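Local coordinates for protein DNA-3-methyladenine glycosidase II, putative (Deinococcus radiodurans, PDB 2YG9) that probably acts in DNA repair as an all-helical glycosidase-type protein of the helix-hairpin-helix HhH-GPD superfamily, at residues Ser37-Leu42 and Arg186-Glu191; Arg169-Ser174 and Arg199-Arg204. One frame throughout, in Å; residues are numbered along the deposited sequence.

How the interactions relate
Both contacts lie on the same side of the centre of an all-helical chain, their own centres about 15 Å apart. Along the sequence their segments alternate: 37-42, 169-174, 186-191, 199-204. After 169-174 the chain enters helix 178-187, whose end begins the second segment of interaction 1; helix 193-200 then runs on into the second segment of interaction 2. The two meet at W200, whose NE1 probably gives a hydrogen bond to D39 OD2 at 3.0 Å, and whose indole also packs on Y188 and L42. Together they tie the N-terminal helices 30-36 and 40-49 to the C-terminal part of the HhH-GPD superfamily region and to helix 204-219.

Interaction 1 (Ser37-Leu42 and Arg186-Glu191); sequences SRDPVL and RLYPGE
The polar link is a hydrogen bond from Y188 OH to D39 OD2, 2.6 Å long, in which phenol and carboxylate meet tip to tip. The phenol oxygen lies out of the carboxylate plane by 35°, and the carboxylate and ring planes are 61° apart. D39 CG is anti to the backbone N (chi1 172°), beside the carbonyl carbon, and from there one carboxylate oxygen meets the phenol and the other V41 N. OD1 accepts from V41 N at 3.0 Å, a capping bond that makes D39 the N-cap of helix 40-49. OD2 has W200 NE1 of helix 193-200 as a probable second donor beside the phenol; with the helix start also facing the carboxylate, its negative charge is probably stabilised. In this all-helical protein of the HhH-GPD superfamily the contact joins the first turn of helix 40-49 to the end of helix 178-187, and Y188 is the first residue beyond that helix to leave helical geometry. A type II beta turn from Y188 to E191 follows, carrying the chain on toward helix 193-200.

The apolar part centres on V41, which reaches toward Y188 tip to tip. Its CG1 comes within 3.6 Å of Y188 CZ. On the other branch, V41 CG2 is 3.7 Å from Y188 CE2. V41 CG1 also meets L187 CD1 at 3.8 Å. L42 crosses the tyrosine at about a right angle, with its CG 3.9 Å from Y188 OH.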
ATOM      1  N   SER A  37       5.926 -19.025   9.365  1.00  9.27           N
ATOM      2  CA  SER A  37       5.557 -20.408   9.546  1.00 10.06           C
ATOM      3  C   SER A  37       5.751 -20.912  10.959  1.00 10.15           C
ATOM      4  O   SER A  37       5.273 -21.974  11.262  1.00 10.29           O
ATOM      5  CB  SER A  37       6.346 -21.299   8.592  1.00 10.38           C
ATOM      6  OG  SER A  37       5.848 -21.105   7.296  1.00 12.30           O
ATOM      7  N   ARG A  38       6.458 -20.163  11.808  1.00 10.73           N
ATOM      8  CA  ARG A  38       6.512 -20.515  13.206  1.00 11.14           C
ATOM      9  C   ARG A  38       5.149 -20.405  13.902  1.00 11.28           C
ATOM     10  O   ARG A  38       4.942 -20.961  14.971  1.00 11.59           O
ATOM     11  CB  ARG A  38       7.537 -19.654  13.923  1.00 12.13           C
ATOM     12  CG  ARG A  38       8.930 -19.980  13.448  1.00 14.09           C
ATOM     13  CD  ARG A  38       9.873 -19.062  14.027  1.00 19.05           C
ATOM     14  NE  ARG A  38       9.975 -19.350  15.441  1.00 21.83           N
ATOM     15  CZ  ARG A  38      11.027 -19.068  16.207  1.00 22.50           C
ATOM     16  NH1 ARG A  38      12.101 -18.459  15.701  1.00 21.65           N
ATOM     17  NH2 ARG A  38      10.972 -19.388  17.499  1.00 19.99           N
ATOM     18  N   ASP A  39       4.246 -19.633  13.307  1.00 11.21           N
ATOM     19  CA  ASP A  39       2.878 -19.517  13.741  1.00 10.38           C
ATOM     20  C   ASP A  39       2.189 -20.587  12.920  1.00 10.84           C
ATOM     21  O   ASP A  39       2.143 -20.496  11.713  1.00 10.17           O
ATOM     22  CB  ASP A  39       2.378 -18.089  13.423  1.00 10.86           C
ATOM     23  CG  ASP A  39       0.895 -17.886  13.651  1.00 10.57           C
ATOM     24  OD1 ASP A  39       0.142 -18.835  13.942  1.00 11.04           O
ATOM     25  OD2 ASP A  39       0.474 -16.708  13.538  1.00  9.65           O
ATOM     26  N   PRO A  40       1.696 -21.651  13.576  1.00 11.16           N
ATOM     27  CA  PRO A  40       1.015 -22.739  12.841  1.00 10.73           C
ATOM     28  C   PRO A  40      -0.131 -22.292  11.921  1.00 10.60           C
ATOM     29  O   PRO A  40      -0.389 -22.936  10.914  1.00  9.93           O
ATOM     30  CB  PRO A  40       0.540 -23.673  13.959  1.00 11.29           C
ATOM     31  CG  PRO A  40       0.767 -22.950  15.224  1.00 13.13           C
ATOM     32  CD  PRO A  40       1.794 -21.914  15.014  1.00 10.86           C
ATOM     33  N   VAL A  41      -0.795 -21.170  12.220  1.00 10.46           N
ATOM     34  CA  VAL A  41      -1.825 -20.660  11.326  1.00  9.07           C
ATOM     35  C   VAL A  41      -1.206 -20.271   9.989  1.00  9.15           C
ATOM     36  O   VAL A  41      -1.660 -20.722   8.921  1.00 10.30           O
ATOM     37  CB  VAL A  41      -2.635 -19.492  11.968  1.00  9.05           C
ATOM     38  CG1 VAL A  41      -3.587 -18.814  10.924  1.00  8.09           C
ATOM     39  CG2 VAL A  41      -3.411 -20.021  13.151  1.00  8.50           C
ATOM     40  N   LEU A  42      -0.145 -19.472  10.039  1.00  8.95           N
ATOM     41  CA  LEU A  42       0.517 -19.015   8.829  1.00  8.34           C
ATOM     42  C   LEU A  42       1.322 -20.133   8.155  1.00  8.56           C
ATOM     43  O   LEU A  42       1.437 -20.141   6.930  1.00  8.15           O
ATOM     44  CB  LEU A  42       1.374 -17.764   9.082  1.00  8.28           C
ATOM     45  CG  LEU A  42       0.646 -16.451   9.407  1.00  7.13           C
ATOM     46  CD1 LEU A  42       1.623 -15.262   9.230  1.00  7.03           C
ATOM     47  CD2 LEU A  42      -0.624 -16.257   8.528  1.00  6.49           C
ATOM     48  N   ARG A 186     -11.104 -14.262  12.441  1.00 12.01           N
ATOM     49  CA  ARG A 186     -11.527 -15.589  12.023  1.00 12.60           C
ATOM     50  C   ARG A 186     -10.512 -16.690  12.410  1.00 13.21           C
ATOM     51  O   ARG A 186     -10.861 -17.779  12.931  1.00 12.54           O
ATOM     52  CB  ARG A 186     -11.707 -15.552  10.501  1.00 13.50           C
ATOM     53  CG  ARG A 186     -12.228 -16.817   9.834  1.00 14.54           C
ATOM     54  CD  ARG A 186     -13.692 -16.991  10.087  1.00 18.42           C
ATOM     55  NE  ARG A 186     -14.506 -15.994   9.384  1.00 19.26           N
ATOM     56  CZ  ARG A 186     -15.842 -15.978   9.396  1.00 20.14           C
ATOM     57  NH1 ARG A 186     -16.491 -16.913  10.064  1.00 19.69           N
ATOM     58  NH2 ARG A 186     -16.524 -15.048   8.730  1.00 19.38           N
ATOM     59  N   LEU A 187      -9.247 -16.389  12.171  1.00 12.65           N
ATOM     60  CA  LEU A 187      -8.186 -17.358  12.337  1.00 12.24           C
ATOM     61  C   LEU A 187      -7.671 -17.374  13.775  1.00 11.88           C
ATOM     62  O   LEU A 187      -7.206 -18.393  14.251  1.00 12.63           O
ATOM     63  CB  LEU A 187      -7.079 -17.083  11.281  1.00 11.64           C
ATOM     64  CG  LEU A 187      -7.444 -17.277   9.808  1.00 12.21           C
ATOM     65  CD1 LEU A 187      -6.242 -17.040   8.854  1.00 12.23           C
ATOM     66  CD2 LEU A 187      -8.017 -18.681   9.580  1.00 12.75           C
ATOM     67  N   TYR A 188      -7.800 -16.274  14.504  1.00 11.54           N
ATOM     68  CA  TYR A 188      -7.330 -16.195  15.873  1.00 12.28           C
ATOM     69  C   TYR A 188      -8.421 -15.644  16.812  1.00 12.86           C
ATOM     70  O   TYR A 188      -8.237 -14.611  17.469  1.00 11.74           O
ATOM     71  CB  TYR A 188      -6.088 -15.311  15.988  1.00 11.24           C
ATOM     72  CG  TYR A 188      -4.991 -15.610  14.998  1.00 10.94           C
ATOM     73  CD1 TYR A 188      -5.045 -15.130  13.690  1.00  9.68           C
ATOM     74  CD2 TYR A 188      -3.862 -16.331  15.389  1.00 11.19           C
ATOM     75  CE1 TYR A 188      -3.981 -15.375  12.772  1.00  9.69           C
ATOM     76  CE2 TYR A 188      -2.834 -16.600  14.491  1.00  9.29           C
ATOM     77  CZ  TYR A 188      -2.912 -16.132  13.177  1.00  9.22           C
ATOM     78  OH  TYR A 188      -1.845 -16.355  12.342  1.00  9.86           O
ATOM     79  N   PRO A 189      -9.555 -16.340  16.877  1.00 14.61           N
ATOM     80  CA  PRO A 189     -10.636 -15.910  17.760  1.00 15.22           C
ATOM     81  C   PRO A 189     -10.233 -15.818  19.246  1.00 16.47           C
ATOM     82  O   PRO A 189      -9.589 -16.736  19.799  1.00 16.87           O
ATOM     83  CB  PRO A 189     -11.699 -17.003  17.530  1.00 16.53           C
ATOM     84  CG  PRO A 189     -10.998 -18.145  17.000  1.00 14.15           C
ATOM     85  CD  PRO A 189      -9.912 -17.577  16.152  1.00 14.07           C
ATOM     86  N   GLY A 190     -10.571 -14.705  19.890  1.00 16.33           N
ATOM     87  CA  GLY A 190     -10.285 -14.551  21.312  1.00 16.52           C
ATOM     88  C   GLY A 190      -8.849 -14.184  21.629  1.00 16.89           C
ATOM     89  O   GLY A 190      -8.466 -14.116  22.813  1.00 18.34           O
ATOM     90  N   GLU A 191      -8.055 -13.903  20.586  1.00 15.93           N
ATOM     91  CA  GLU A 191      -6.674 -13.514  20.750  1.00 15.49           C
ATOM     92  C   GLU A 191      -6.545 -12.024  20.468  1.00 15.14           C
ATOM     93  O   GLU A 191      -7.288 -11.475  19.663  1.00 16.76           O
ATOM     94  CB  GLU A 191      -5.769 -14.312  19.816  1.00 15.49           C
ATOM     95  CG  GLU A 191      -5.714 -15.750  20.183  1.00 16.71           C
ATOM     96  CD  GLU A 191      -4.763 -16.550  19.354  1.00 15.23           C
ATOM     97  OE1 GLU A 191      -3.542 -16.306  19.422  1.00 13.76           O
ATOM     98  OE2 GLU A 191      -5.261 -17.465  18.664  1.00 16.18           O
TER

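Interaction 2 (Arg169-Ser174 and Arg199-Arg204); sequences RPDVFS and RWAPYR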
ATOM      1  N   ARG A 169       7.920  -1.896   1.663  1.00  8.76           N
ATOM      2  CA  ARG A 169       8.377  -2.034   3.024  1.00  7.94           C
ATOM      3  C   ARG A 169       7.868  -3.331   3.625  1.00  7.48           C
ATOM      4  O   ARG A 169       6.730  -3.704   3.373  1.00  6.50           O
ATOM      5  CB  ARG A 169       7.953  -0.859   3.832  1.00  8.33           C
ATOM      6  CG  ARG A 169       8.450   0.399   3.243  1.00  9.59           C
ATOM      7  CD  ARG A 169       8.970   1.259   4.247  1.00 12.45           C
ATOM      8  NE  ARG A 169       9.632   2.453   3.690  1.00 14.16           N
ATOM      9  CZ  ARG A 169       9.981   3.501   4.439  1.00 14.07           C
ATOM     10  NH1 ARG A 169       9.662   3.524   5.728  1.00 11.30           N
ATOM     11  NH2 ARG A 169      10.591   4.543   3.893  1.00 13.27           N
ATOM     12  N   PRO A 170       8.735  -4.049   4.368  1.00  7.12           N
ATOM     13  CA  PRO A 170       8.432  -5.416   4.827  1.00  7.09           C
ATOM     14  C   PRO A 170       7.625  -5.611   6.116  1.00  6.95           C
ATOM     15  O   PRO A 170       7.231  -6.751   6.424  1.00  8.18           O
ATOM     16  CB  PRO A 170       9.816  -5.983   5.041  1.00  6.53           C
ATOM     17  CG  PRO A 170      10.561  -4.827   5.612  1.00  7.65           C
ATOM     18  CD  PRO A 170      10.100  -3.653   4.783  1.00  7.25           C
ATOM     19  N   ASP A 171       7.351  -4.563   6.885  1.00  7.26           N
ATOM     20  CA  ASP A 171       6.857  -4.773   8.212  1.00  7.39           C
ATOM     21  C   ASP A 171       5.614  -3.923   8.546  1.00  7.77           C
ATOM     22  O   ASP A 171       5.544  -3.251   9.589  1.00  7.32           O
ATOM     23  CB  ASP A 171       7.980  -4.558   9.242  1.00  8.17           C
ATOM     24  CG  ASP A 171       7.620  -5.121  10.583  1.00  9.00           C
ATOM     25  OD1 ASP A 171       6.820  -6.089  10.648  1.00  6.96           O
ATOM     26  OD2 ASP A 171       8.098  -4.595  11.588  1.00 11.45           O
ATOM     27  N   VAL A 172       4.635  -3.983   7.648  1.00  7.17           N
ATOM     28  CA  VAL A 172       3.435  -3.172   7.742  1.00  6.64           C
ATOM     29  C   VAL A 172       2.186  -4.033   7.945  1.00  7.18           C
ATOM     30  O   VAL A 172       1.829  -4.799   7.065  1.00  8.21           O
ATOM     31  CB  VAL A 172       3.201  -2.360   6.462  1.00  5.98           C
ATOM     32  CG1 VAL A 172       1.910  -1.455   6.638  1.00  3.60           C
ATOM     33  CG2 VAL A 172       4.457  -1.490   6.078  1.00  3.92           C
ATOM     34  N   PHE A 173       1.539  -3.899   9.092  1.00  6.35           N
ATOM     35  CA  PHE A 173       0.215  -4.442   9.291  1.00  6.44           C
ATOM     36  C   PHE A 173      -0.715  -3.265   9.473  1.00  6.56           C
ATOM     37  O   PHE A 173      -0.605  -2.551  10.452  1.00  7.22           O
ATOM     38  CB  PHE A 173       0.132  -5.357  10.510  1.00  6.79           C
ATOM     39  CG  PHE A 173      -1.244  -5.955  10.718  1.00  7.79           C
ATOM     40  CD1 PHE A 173      -1.645  -7.073  10.008  1.00  7.68           C
ATOM     41  CD2 PHE A 173      -2.150  -5.367  11.569  1.00  8.54           C
ATOM     42  CE1 PHE A 173      -2.930  -7.590  10.149  1.00  6.43           C
ATOM     43  CE2 PHE A 173      -3.398  -5.904  11.754  1.00  6.43           C
ATOM     44  CZ  PHE A 173      -3.795  -7.002  11.018  1.00  5.73           C
ATOM     45  N   SER A 174      -1.640  -3.111   8.539  1.00  6.30           N
ATOM     46  CA  SER A 174      -2.675  -2.115   8.560  1.00  6.47           C
ATOM     47  C   SER A 174      -3.884  -2.549   9.404  1.00  6.70           C
ATOM     48  O   SER A 174      -4.729  -3.308   8.967  1.00  6.37           O
ATOM     49  CB  SER A 174      -3.058  -1.784   7.113  1.00  7.54           C
ATOM     50  OG  SER A 174      -3.867  -0.626   7.037  1.00  9.54           O
ATOM     51  N   ARG A 199       4.079 -10.903  16.505  1.00 11.60           N
ATOM     52  CA  ARG A 199       4.864 -12.109  16.301  0.50 11.24           C
ATOM     53  C   ARG A 199       5.382 -12.214  14.869  1.00 11.72           C
ATOM     54  O   ARG A 199       6.464 -12.788  14.615  1.00 11.19           O
ATOM     55  CB  ARG A 199       4.012 -13.328  16.618  0.50 11.76           C
ATOM     56  CG  ARG A 199       4.757 -14.635  16.538  0.50 12.14           C
ATOM     57  CD  ARG A 199       3.919 -15.754  17.034  0.50 12.27           C
ATOM     58  NE  ARG A 199       4.600 -17.038  16.989  0.50 12.56           N
ATOM     59  CZ  ARG A 199       4.044 -18.172  17.408  0.50 13.37           C
ATOM     60  NH1 ARG A 199       2.805 -18.169  17.871  0.50 12.16           N
ATOM     61  NH2 ARG A 199       4.721 -19.320  17.356  0.50 12.66           N
ATOM     62  N   TRP A 200       4.592 -11.677  13.936  1.00 10.39           N
ATOM     63  CA  TRP A 200       4.955 -11.701  12.528  1.00  9.07           C
ATOM     64  C   TRP A 200       6.056 -10.749  12.188  1.00  8.45           C
ATOM     65  O   TRP A 200       6.735 -10.957  11.216  1.00  8.66           O
ATOM     66  CB  TRP A 200       3.744 -11.396  11.652  1.00  8.32           C
ATOM     67  CG  TRP A 200       2.584 -12.320  11.875  1.00  6.03           C
ATOM     68  CD1 TRP A 200       2.604 -13.571  12.422  1.00  6.23           C
ATOM     69  CD2 TRP A 200       1.227 -12.061  11.524  1.00  6.04           C
ATOM     70  NE1 TRP A 200       1.336 -14.098  12.441  1.00  8.21           N
ATOM     71  CE2 TRP A 200       0.476 -13.211  11.864  1.00  3.98           C
ATOM     72  CE3 TRP A 200       0.580 -10.987  10.923  1.00  5.45           C
ATOM     73  CZ2 TRP A 200      -0.900 -13.295  11.657  1.00  6.27           C
ATOM     74  CZ3 TRP A 200      -0.785 -11.075  10.694  1.00  6.18           C
ATOM     75  CH2 TRP A 200      -1.510 -12.224  11.072  1.00  6.43           C
ATOM     76  N   ALA A 201       6.237  -9.702  12.987  1.00  8.78           N
ATOM     77  CA  ALA A 201       7.372  -8.781  12.814  1.00  8.62           C
ATOM     78  C   ALA A 201       8.689  -9.560  12.762  1.00  8.22           C
ATOM     79  O   ALA A 201       8.834 -10.492  13.500  1.00  6.79           O
ATOM     80  CB  ALA A 201       7.385  -7.786  13.947  1.00  7.92           C
ATOM     81  N   PRO A 202       9.638  -9.174  11.890  1.00  8.34           N
ATOM     82  CA  PRO A 202       9.669  -8.035  10.956  1.00  8.47           C
ATOM     83  C   PRO A 202       9.109  -8.279   9.544  1.00  8.29           C
ATOM     84  O   PRO A 202       9.549  -7.597   8.582  1.00  7.89           O
ATOM     85  CB  PRO A 202      11.162  -7.748  10.859  1.00  8.34           C
ATOM     86  CG  PRO A 202      11.735  -9.099  10.813  1.00  8.37           C
ATOM     87  CD  PRO A 202      10.930  -9.883  11.863  1.00  9.03           C
ATOM     88  N   TYR A 203       8.104  -9.164   9.440  1.00  8.31           N
ATOM     89  CA  TYR A 203       7.542  -9.572   8.141  1.00  7.43           C
ATOM     90  C   TYR A 203       6.017  -9.423   8.144  1.00  7.39           C
ATOM     91  O   TYR A 203       5.302 -10.241   7.627  1.00  5.61           O
ATOM     92  CB  TYR A 203       7.945 -11.018   7.803  1.00  8.53           C
ATOM     93  CG  TYR A 203       9.447 -11.269   7.882  1.00  8.61           C
ATOM     94  CD1 TYR A 203      10.321 -10.670   6.984  1.00 10.51           C
ATOM     95  CD2 TYR A 203       9.987 -12.097   8.885  1.00 10.93           C
ATOM     96  CE1 TYR A 203      11.705 -10.875   7.075  1.00  9.04           C
ATOM     97  CE2 TYR A 203      11.351 -12.311   8.970  1.00 10.86           C
ATOM     98  CZ  TYR A 203      12.199 -11.706   8.062  1.00 11.28           C
ATOM     99  OH  TYR A 203      13.555 -11.959   8.122  1.00 13.20           O
ATOM    100  N   ARG A 204       5.534  -8.339   8.737  1.00  6.54           N
ATOM    101  CA  ARG A 204       4.078  -8.096   8.788  1.00  6.72           C
ATOM    102  C   ARG A 204       3.478  -7.816   7.425  1.00  5.65           C
ATOM    103  O   ARG A 204       2.299  -8.093   7.210  1.00  5.11           O
ATOM    104  CB  ARG A 204       3.780  -7.004   9.800  1.00  5.30           C
ATOM    105  CG  ARG A 204       3.648  -7.592  11.180  1.00  7.57           C
ATOM    106  CD  ARG A 204       3.498  -6.554  12.239  1.00  8.74           C
ATOM    107  NE  ARG A 204       4.700  -5.729  12.432  1.00 11.23           N
ATOM    108  CZ  ARG A 204       4.798  -4.824  13.393  1.00 12.07           C
ATOM    109  NH1 ARG A 204       3.783  -4.643  14.219  1.00 14.98           N
ATOM    110  NH2 ARG A 204       5.905  -4.109  13.540  1.00 13.51           N
TER
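D171 and R204 form a side-on salt bridge in which NE and NH2 of the arginine each take one carboxylate oxygen. The pair ties the loop between helices 156-166 and 178-187 to the start of helix 204-219, in the all-helical HhH-GPD fold. R204 NE reaches D171 OD1 at 2.8 Å and R204 NH2 reaches D171 OD2 at 3.0 Å, both nearly straight. Each oxygen lies within about 1° of the guanidinium plane, yet the donors sit well out of the carboxylate plane, because the two planes are turned 46° apart. D171 OD1 also accepts from R204 N at 3.2 Å, through its anti lone pair, so backbone and side chain of one residue hold the same oxygen. D171 CG, anti to its backbone N (chi1 -164°), lies on the side of R204, and OD1 also comes close to A201 CA. F173 packs its CB against R204 CD, and its ring atom CE1 approaches the edge of the W200 indole, 4.1 Å from W200 CZ3. P170 O receives a CA-H...O contact from Y203 CA.

A cis peptide bond precedes P202, and Y203 occupies the N-cap position of helix 204-219. Farther out, the Y203 ring meets H35 edge-to-face, and the side chain of Y203 is about 4 Å from the bound nickel ion. The loop itself is held by S205 OG, which bonds to R169 O and V172 N.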